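Local coordinates for protein arylamine n-acetyltransferase NAT (Mycobacterium tuberculosis, PDB 4BGF) that catalyses the transfer of an acetyl group from acetyl-coenzyme A to arylamines, probably through an acetylated enzyme intermediate as in other members of its family, at residues A[109-114]-A[187-192]; A[123-128]-A[175-180]. One frame throughout, in Å; residues are numbered along the deposited sequence.

Contact 1 (109-114 with 187-192) and contact 2 (123-128 with 175-180) have centres 12 Å apart and share the antiparallel sheet in which strands 110-116 and 124-126 are neighbours. Contact 1 joins that sheet to helix 186-198; contact 2 spans it from strand 124-126 to strand 173-179. The backbones meet where Leu113 N lies 3.0 Å from Val126 O, probably hydrogen-bonded, and Leu112 CD1 packs at 3.5 Å from Leu125 CG. Most telling is His110 NE2, 2.8 Å from Asp127 OD2 in a probable hydrogen bond. With Cys70 this is consistent with the Cys-His-Asp triad of arylamine N-acetyltransferases, and His110 NE2 also packs 3.6 Å from Tyr177 CE2.

Contact 1 (A[109-114]-A[187-192]); sequences THTLLG and IDLKVA
Leu189 of helix 186-198 meets Thr111 of strand 110-116 through one methyl. Starting at CB of Leu189, the side chain is still 5.4 Å from Thr111 OG1. With chi1 near -51° its CG stands opposite the carbonyl carbon of its own residue, and the next step brings CG to 4.7 Å from that same Thr111 OG1. Of the two branches, CD2 makes the touch, resting 3.8 Å from Thr111 OG1, while CD1 stays farther from the hydroxyl. The two side chains cross at about a right angle. Away from this meeting, Leu189 also packs on Leu52 and Arg184. The hydroxyl it touches has its polar need met within the sheet, by a hydrogen bond to Phe91 O; the leucine adds only van der Waals contact. One turn farther along the helix, Ala192 faces Thr109: CB of Ala192 is 4.5 Å from Thr109 CA, and Thr109 CG2 reaches to 3.9 Å from Ala192 O. Thr109 belongs to a classic beta bulge, in which it and His110 both lie across from Ala93. The two touches, three residues apart on the helix, lie where helix 186-198 passes the start of strand 110-116. Helix 70-83 packs beside both: Phe71 touches Thr111 and Ala192 alike, while strands 87-95 and 124-126 flank strand 110-116 in the sheet.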
ATOM      1  N   THR A 109       8.875  -7.241  -6.293  1.00 21.27           N
ATOM      2  CA  THR A 109       7.669  -6.635  -6.831  1.00 19.07           C
ATOM      3  C   THR A 109       6.945  -5.860  -5.732  1.00 18.38           C
ATOM      4  O   THR A 109       5.756  -5.614  -5.823  1.00 22.11           O
ATOM      5  CB  THR A 109       6.695  -7.687  -7.452  1.00 22.42           C
ATOM      6  OG1 THR A 109       6.412  -8.716  -6.509  1.00 28.48           O
ATOM      7  CG2 THR A 109       7.256  -8.316  -8.719  1.00 19.11           C
ATOM      8  N   HIS A 110       7.675  -5.547  -4.670  1.00 19.47           N
ATOM      9  CA  HIS A 110       7.245  -4.549  -3.723  1.00 21.63           C
ATOM     10  C   HIS A 110       8.189  -3.316  -3.741  1.00 21.73           C
ATOM     11  O   HIS A 110       9.354  -3.416  -4.089  1.00 21.04           O
ATOM     12  CB  HIS A 110       7.140  -5.150  -2.324  1.00 17.85           C
ATOM     13  CG  HIS A 110       6.588  -4.198  -1.320  1.00 17.75           C
ATOM     14  ND1 HIS A 110       5.334  -3.648  -1.441  1.00 13.95           N
ATOM     15  CD2 HIS A 110       7.135  -3.663  -0.206  1.00 18.55           C
ATOM     16  CE1 HIS A 110       5.119  -2.828  -0.433  1.00 14.08           C
ATOM     17  NE2 HIS A 110       6.190  -2.824   0.333  1.00 19.17           N
ATOM     18  N   THR A 111       7.647  -2.161  -3.401  1.00 19.84           N
ATOM     19  CA  THR A 111       8.406  -0.950  -3.363  1.00 19.37           C
ATOM     20  C   THR A 111       7.927  -0.169  -2.163  1.00 19.58           C
ATOM     21  O   THR A 111       6.735  -0.171  -1.860  1.00 23.82           O
ATOM     22  CB  THR A 111       8.246  -0.146  -4.675  1.00 22.26           C
ATOM     23  OG1 THR A 111       9.169   0.956  -4.697  1.00 26.61           O
ATOM     24  CG2 THR A 111       6.862   0.371  -4.844  1.00 21.34           C
ATOM     25  N   LEU A 112       8.870   0.434  -1.452  1.00 19.01           N
ATOM     26  CA  LEU A 112       8.590   1.339  -0.351  1.00 18.33           C
ATOM     27  C   LEU A 112       9.492   2.605  -0.519  1.00 18.87           C
ATOM     28  O   LEU A 112      10.143   2.770  -1.550  1.00 21.77           O
ATOM     29  CB  LEU A 112       8.873   0.641   0.987  1.00 18.94           C
ATOM     30  CG  LEU A 112      10.327   0.174   1.214  1.00 16.43           C
ATOM     31  CD1 LEU A 112      10.648   0.166   2.644  1.00 17.60           C
ATOM     32  CD2 LEU A 112      10.658  -1.204   0.600  1.00 16.33           C
ATOM     33  N   LEU A 113       9.545   3.464   0.501  1.00 20.25           N
ATOM     34  CA  LEU A 113      10.278   4.744   0.449  1.00 21.00           C
ATOM     35  C   LEU A 113      11.200   4.882   1.625  1.00 18.05           C
ATOM     36  O   LEU A 113      10.879   4.414   2.709  1.00 19.93           O
ATOM     37  CB  LEU A 113       9.337   5.945   0.519  1.00 18.83           C
ATOM     38  CG  LEU A 113       8.170   5.902  -0.442  1.00 21.31           C
ATOM     39  CD1 LEU A 113       7.287   7.118  -0.188  1.00 16.66           C
ATOM     40  CD2 LEU A 113       8.659   5.797  -1.888  1.00 15.62           C
ATOM     41  N   GLY A 114      12.333   5.555   1.403  1.00 24.90           N
ATOM     42  CA  GLY A 114      13.209   6.013   2.471  1.00 26.33           C
ATOM     43  C   GLY A 114      13.267   7.534   2.443  1.00 26.17           C
ATOM     44  O   GLY A 114      13.780   8.105   1.492  1.00 28.75           O
ATOM     45  N   ILE A 187      12.698   3.331 -14.004  1.00 23.63           N
ATOM     46  CA  ILE A 187      12.573   2.338 -15.035  1.00 21.67           C
ATOM     47  C   ILE A 187      12.467   0.948 -14.395  1.00 23.24           C
ATOM     48  O   ILE A 187      11.645   0.140 -14.811  1.00 24.68           O
ATOM     49  CB  ILE A 187      13.662   2.480 -16.117  1.00 19.39           C
ATOM     50  CG1 ILE A 187      13.563   1.387 -17.167  1.00 19.90           C
ATOM     51  CG2 ILE A 187      15.038   2.449 -15.532  1.00 27.67           C
ATOM     52  CD1 ILE A 187      12.333   1.431 -17.971  1.00 19.93           C
ATOM     53  N   ASP A 188      13.234   0.693 -13.340  1.00 23.83           N
ATOM     54  CA  ASP A 188      13.229  -0.615 -12.738  1.00 16.75           C
ATOM     55  C   ASP A 188      11.937  -0.907 -11.973  1.00 18.41           C
ATOM     56  O   ASP A 188      11.527  -2.059 -11.880  1.00 25.99           O
ATOM     57  CB  ASP A 188      14.430  -0.824 -11.831  1.00 17.18           C
ATOM     58  CG  ASP A 188      15.778  -0.750 -12.553  1.00 18.46           C
ATOM     59  OD1 ASP A 188      15.895  -0.847 -13.798  1.00 27.50           O
ATOM     60  OD2 ASP A 188      16.766  -0.621 -11.828  1.00 28.46           O
ATOM     61  N   LEU A 189      11.318   0.109 -11.389  1.00 18.08           N
ATOM     62  CA  LEU A 189      10.004  -0.025 -10.778  1.00 15.19           C
ATOM     63  C   LEU A 189       8.938  -0.295 -11.850  1.00 16.23           C
ATOM     64  O   LEU A 189       7.999  -1.019 -11.630  1.00 14.85           O
ATOM     65  CB  LEU A 189       9.672   1.267 -10.037  1.00 14.18           C
ATOM     66  CG  LEU A 189      10.751   1.730  -9.082  1.00 14.48           C
ATOM     67  CD1 LEU A 189      10.237   2.991  -8.534  1.00 21.54           C
ATOM     68  CD2 LEU A 189      10.993   0.748  -7.972  1.00 16.60           C
ATOM     69  N   LYS A 190       9.095   0.313 -13.021  1.00 21.20           N
ATOM     70  CA  LYS A 190       8.218   0.042 -14.151  1.00 20.06           C
ATOM     71  C   LYS A 190       8.302  -1.431 -14.588  1.00 22.43           C
ATOM     72  O   LYS A 190       7.287  -2.057 -14.867  1.00 26.12           O
ATOM     73  CB  LYS A 190       8.599   0.948 -15.301  1.00 16.36           C
ATOM     74  CG  LYS A 190       7.707   0.869 -16.504  1.00 17.15           C
ATOM     75  CD  LYS A 190       8.134   1.838 -17.616  1.00 18.31           C
ATOM     76  CE  LYS A 190       7.222   1.769 -18.811  1.00 25.17           C
ATOM     77  NZ  LYS A 190       7.106   0.419 -19.280  1.00 27.54           N
ATOM     78  N   VAL A 191       9.517  -1.968 -14.627  1.00 19.22           N
ATOM     79  CA  VAL A 191       9.761  -3.359 -15.006  1.00 20.21           C
ATOM     80  C   VAL A 191       9.103  -4.329 -14.024  1.00 18.58           C
ATOM     81  O   VAL A 191       8.524  -5.342 -14.423  1.00 19.81           O
ATOM     82  CB  VAL A 191      11.273  -3.617 -15.133  1.00 20.31           C
ATOM     83  CG1 VAL A 191      11.587  -5.074 -15.210  1.00 18.06           C
ATOM     84  CG2 VAL A 191      11.779  -2.943 -16.376  1.00 22.35           C
ATOM     85  N   ALA A 192       9.199  -3.995 -12.744  1.00 15.49           N
ATOM     86  CA  ALA A 192       8.613  -4.797 -11.671  1.00 14.93           C
ATOM     87  C   ALA A 192       7.099  -4.730 -11.679  1.00 14.50           C
ATOM     88  O   ALA A 192       6.401  -5.750 -11.582  1.00 21.80           O
ATOM     89  CB  ALA A 192       9.136  -4.312 -10.343  1.00 14.53           C
TER

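Contact 2 (A[123-128]-A[175-180]); sequences CYLVDV and TLYEFT
Leu125 meets Tyr177 and Phe179, and Asp127 meets Tyr177, across an antiparallel sheet beside the probable Cys-His-Asp triad of this acetyltransferase, whose Asp127 follows strand 124-126. Strands 110-116 and 87-95 lie between their own strands, and Leu125 and Phe179 have CA atoms about 11.3 Å apart; side chains reach across the gap, with Leu112 packed against Leu125, Asp127 and Tyr177. Leu125, the first residue of 123-128 to touch the other strand, has its CG opposite its backbone N (chi1 -176°). Its methyls divide the work: CD1 packs 3.9 Å from Phe179 CZ, and CD2 lies 4.0 Å from Tyr177 OH. Val126 turns its side chain to the other side of the sheet, onto Leu25 and Val29 of helix 22-35. Asp127 points inward again, and its carboxylate is held at both oxygens: OD1 accepts hydrogen bonds from Asn74 ND2 and Gly129 N, and OD2 pairs with His110 NE2. Asn74, with Gly129 N, probably helps to fix the rotation of the carboxylate beside the histidine. Tyr177 comes from the opposite direction, its ring plane turned about 55° from that of the carboxylate, and Asp127 OD2 lies 3.4 Å from Tyr177 CE2.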
ATOM      1  N   CYS A 123      17.133   8.687   8.197  1.00 30.63           N
ATOM      2  CA  CYS A 123      16.147   8.315   7.190  1.00 37.28           C
ATOM      3  C   CYS A 123      14.969   7.569   7.828  1.00 34.47           C
ATOM      4  O   CYS A 123      15.164   6.756   8.720  1.00 33.42           O
ATOM      5  CB  CYS A 123      16.851   7.474   6.109  1.00 35.64           C
ATOM      6  SG  CYS A 123      15.812   6.415   5.057  1.00 34.09           S
ATOM      7  N   TYR A 124      13.750   7.874   7.394  1.00 26.26           N
ATOM      8  CA  TYR A 124      12.567   7.159   7.862  1.00 25.53           C
ATOM      9  C   TYR A 124      12.019   6.320   6.749  1.00 28.35           C
ATOM     10  O   TYR A 124      11.939   6.768   5.616  1.00 27.46           O
ATOM     11  CB  TYR A 124      11.451   8.115   8.323  1.00 31.15           C
ATOM     12  CG  TYR A 124      11.687   8.773   9.667  1.00 32.22           C
ATOM     13  CD1 TYR A 124      11.413   8.100  10.835  1.00 29.05           C
ATOM     14  CD2 TYR A 124      12.188  10.060   9.753  1.00 32.70           C
ATOM     15  CE1 TYR A 124      11.632   8.670  12.051  1.00 31.26           C
ATOM     16  CE2 TYR A 124      12.408  10.651  10.964  1.00 31.70           C
ATOM     17  CZ  TYR A 124      12.130   9.946  12.116  1.00 46.91           C
ATOM     18  OH  TYR A 124      12.341  10.508  13.353  1.00 48.38           O
ATOM     19  N   LEU A 125      11.622   5.104   7.088  1.00 27.44           N
ATOM     20  CA  LEU A 125      10.872   4.284   6.180  1.00 26.92           C
ATOM     21  C   LEU A 125       9.399   4.707   6.121  1.00 25.52           C
ATOM     22  O   LEU A 125       8.771   4.929   7.147  1.00 26.08           O
ATOM     23  CB  LEU A 125      11.005   2.848   6.633  1.00 31.64           C
ATOM     24  CG  LEU A 125      10.399   1.698   5.821  1.00 30.90           C
ATOM     25  CD1 LEU A 125      11.011   0.425   6.340  1.00 29.38           C
ATOM     26  CD2 LEU A 125       8.863   1.580   5.864  1.00 29.75           C
ATOM     27  N   VAL A 126       8.862   4.800   4.903  1.00 25.42           N
ATOM     28  CA  VAL A 126       7.460   5.099   4.660  1.00 18.81           C
ATOM     29  C   VAL A 126       6.902   4.062   3.667  1.00 25.97           C
ATOM     30  O   VAL A 126       7.507   3.780   2.633  1.00 24.68           O
ATOM     31  CB  VAL A 126       7.278   6.572   4.171  1.00 19.07           C
ATOM     32  CG1 VAL A 126       5.805   6.902   3.872  1.00 19.56           C
ATOM     33  CG2 VAL A 126       7.857   7.536   5.180  1.00 20.67           C
ATOM     34  N   ASP A 127       5.768   3.456   4.003  1.00 26.43           N
ATOM     35  CA  ASP A 127       5.144   2.440   3.140  1.00 24.04           C
ATOM     36  C   ASP A 127       3.620   2.420   3.291  1.00 28.84           C
ATOM     37  O   ASP A 127       3.110   1.845   4.244  1.00 33.78           O
ATOM     38  CB  ASP A 127       5.706   1.040   3.442  1.00 25.33           C
ATOM     39  CG  ASP A 127       5.323   0.027   2.395  1.00 17.49           C
ATOM     40  OD1 ASP A 127       4.584   0.398   1.477  1.00 17.31           O
ATOM     41  OD2 ASP A 127       5.750  -1.130   2.485  1.00 17.80           O
ATOM     42  N   VAL A 128       2.907   3.035   2.349  1.00 29.41           N
ATOM     43  CA  VAL A 128       1.445   3.064   2.357  1.00 28.81           C
ATOM     44  C   VAL A 128       0.898   2.113   1.288  1.00 25.84           C
ATOM     45  O   VAL A 128      -0.246   2.247   0.875  1.00 27.15           O
ATOM     46  CB  VAL A 128       0.859   4.520   2.165  1.00 21.62           C
ATOM     47  CG1 VAL A 128       1.301   5.421   3.290  1.00 24.47           C
ATOM     48  CG2 VAL A 128       1.267   5.165   0.820  1.00 20.65           C
ATOM     49  N   THR A 175       7.243 -11.517   9.713  1.00 37.48           N
ATOM     50  CA  THR A 175       8.103 -10.894   8.709  1.00 33.16           C
ATOM     51  C   THR A 175       7.313 -10.566   7.444  1.00 29.84           C
ATOM     52  O   THR A 175       6.705 -11.425   6.825  1.00 25.81           O
ATOM     53  CB  THR A 175       9.331 -11.779   8.386  1.00 31.92           C
ATOM     54  OG1 THR A 175      10.132 -11.959   9.569  1.00 31.70           O
ATOM     55  CG2 THR A 175      10.178 -11.132   7.331  1.00 31.60           C
ATOM     56  N   LEU A 176       7.297  -9.297   7.091  1.00 29.77           N
ATOM     57  CA  LEU A 176       6.482  -8.843   5.975  1.00 28.16           C
ATOM     58  C   LEU A 176       7.238  -8.932   4.655  1.00 27.22           C
ATOM     59  O   LEU A 176       6.793  -9.586   3.714  1.00 20.99           O
ATOM     60  CB  LEU A 176       6.004  -7.427   6.250  1.00 24.04           C
ATOM     61  CG  LEU A 176       5.346  -7.335   7.626  1.00 26.29           C
ATOM     62  CD1 LEU A 176       4.935  -5.912   7.892  1.00 25.75           C
ATOM     63  CD2 LEU A 176       4.138  -8.275   7.759  1.00 26.65           C
ATOM     64  N   TYR A 177       8.399  -8.294   4.625  1.00 21.46           N
ATOM     65  CA  TYR A 177       9.225  -8.263   3.442  1.00 20.79           C
ATOM     66  C   TYR A 177      10.680  -7.966   3.745  1.00 21.68           C
ATOM     67  O   TYR A 177      11.039  -7.571   4.855  1.00 22.80           O
ATOM     68  CB  TYR A 177       8.676  -7.247   2.449  1.00 24.07           C
ATOM     69  CG  TYR A 177       8.539  -5.824   2.961  1.00 21.89           C
ATOM     70  CD1 TYR A 177       9.645  -5.024   3.182  1.00 18.79           C
ATOM     71  CD2 TYR A 177       7.302  -5.281   3.175  1.00 21.41           C
ATOM     72  CE1 TYR A 177       9.520  -3.756   3.619  1.00 18.55           C
ATOM     73  CE2 TYR A 177       7.169  -4.006   3.612  1.00 23.47           C
ATOM     74  CZ  TYR A 177       8.282  -3.245   3.823  1.00 26.80           C
ATOM     75  OH  TYR A 177       8.128  -1.951   4.244  1.00 29.99           O
ATOM     76  N   GLU A 178      11.516  -8.182   2.742  1.00 27.07           N
ATOM     77  CA  GLU A 178      12.945  -7.941   2.848  1.00 25.98           C
ATOM     78  C   GLU A 178      13.398  -6.973   1.733  1.00 22.71           C
ATOM     79  O   GLU A 178      12.897  -7.025   0.615  1.00 20.13           O
ATOM     80  CB  GLU A 178      13.708  -9.273   2.795  1.00 31.17           C
ATOM     81  CG  GLU A 178      13.437 -10.094   1.550  1.00 31.81           C
ATOM     82  CD  GLU A 178      13.848 -11.544   1.693  0.30 25.62           C
ATOM     83  OE1 GLU A 178      14.574 -11.863   2.655  0.09 27.42           O
ATOM     84  OE2 GLU A 178      13.446 -12.362   0.839  0.07 25.55           O
ATOM     85  N   PHE A 179      14.330  -6.078   2.065  1.00 21.73           N
ATOM     86  CA  PHE A 179      14.762  -5.031   1.145  1.00 22.81           C
ATOM     87  C   PHE A 179      16.198  -4.586   1.376  1.00 23.61           C
ATOM     88  O   PHE A 179      16.784  -4.863   2.421  1.00 23.65           O
ATOM     89  CB  PHE A 179      13.833  -3.824   1.235  1.00 24.07           C
ATOM     90  CG  PHE A 179      13.894  -3.101   2.556  1.00 24.72           C
ATOM     91  CD1 PHE A 179      13.274  -3.629   3.679  1.00 23.22           C
ATOM     92  CD2 PHE A 179      14.565  -1.889   2.675  1.00 20.65           C
ATOM     93  CE1 PHE A 179      13.319  -2.978   4.883  1.00 24.71           C
ATOM     94  CE2 PHE A 179      14.611  -1.231   3.898  1.00 21.59           C
ATOM     95  CZ  PHE A 179      13.978  -1.774   4.993  1.00 24.65           C
ATOM     96  N   THR A 180      16.762  -3.916   0.373  1.00 21.67           N
ATOM     97  CA  THR A 180      18.009  -3.178   0.545  1.00 22.79           C
ATOM     98  C   THR A 180      17.717  -1.716   0.352  1.00 21.91           C
ATOM     99  O   THR A 180      16.693  -1.362  -0.200  1.00 20.46           O
ATOM    100  CB  THR A 180      19.107  -3.587  -0.454  1.00 23.54           C
ATOM    101  OG1 THR A 180      18.764  -3.139  -1.765  1.00 26.04           O
ATOM    102  CG2 THR A 180      19.299  -5.096  -0.464  1.00 24.48           C
TER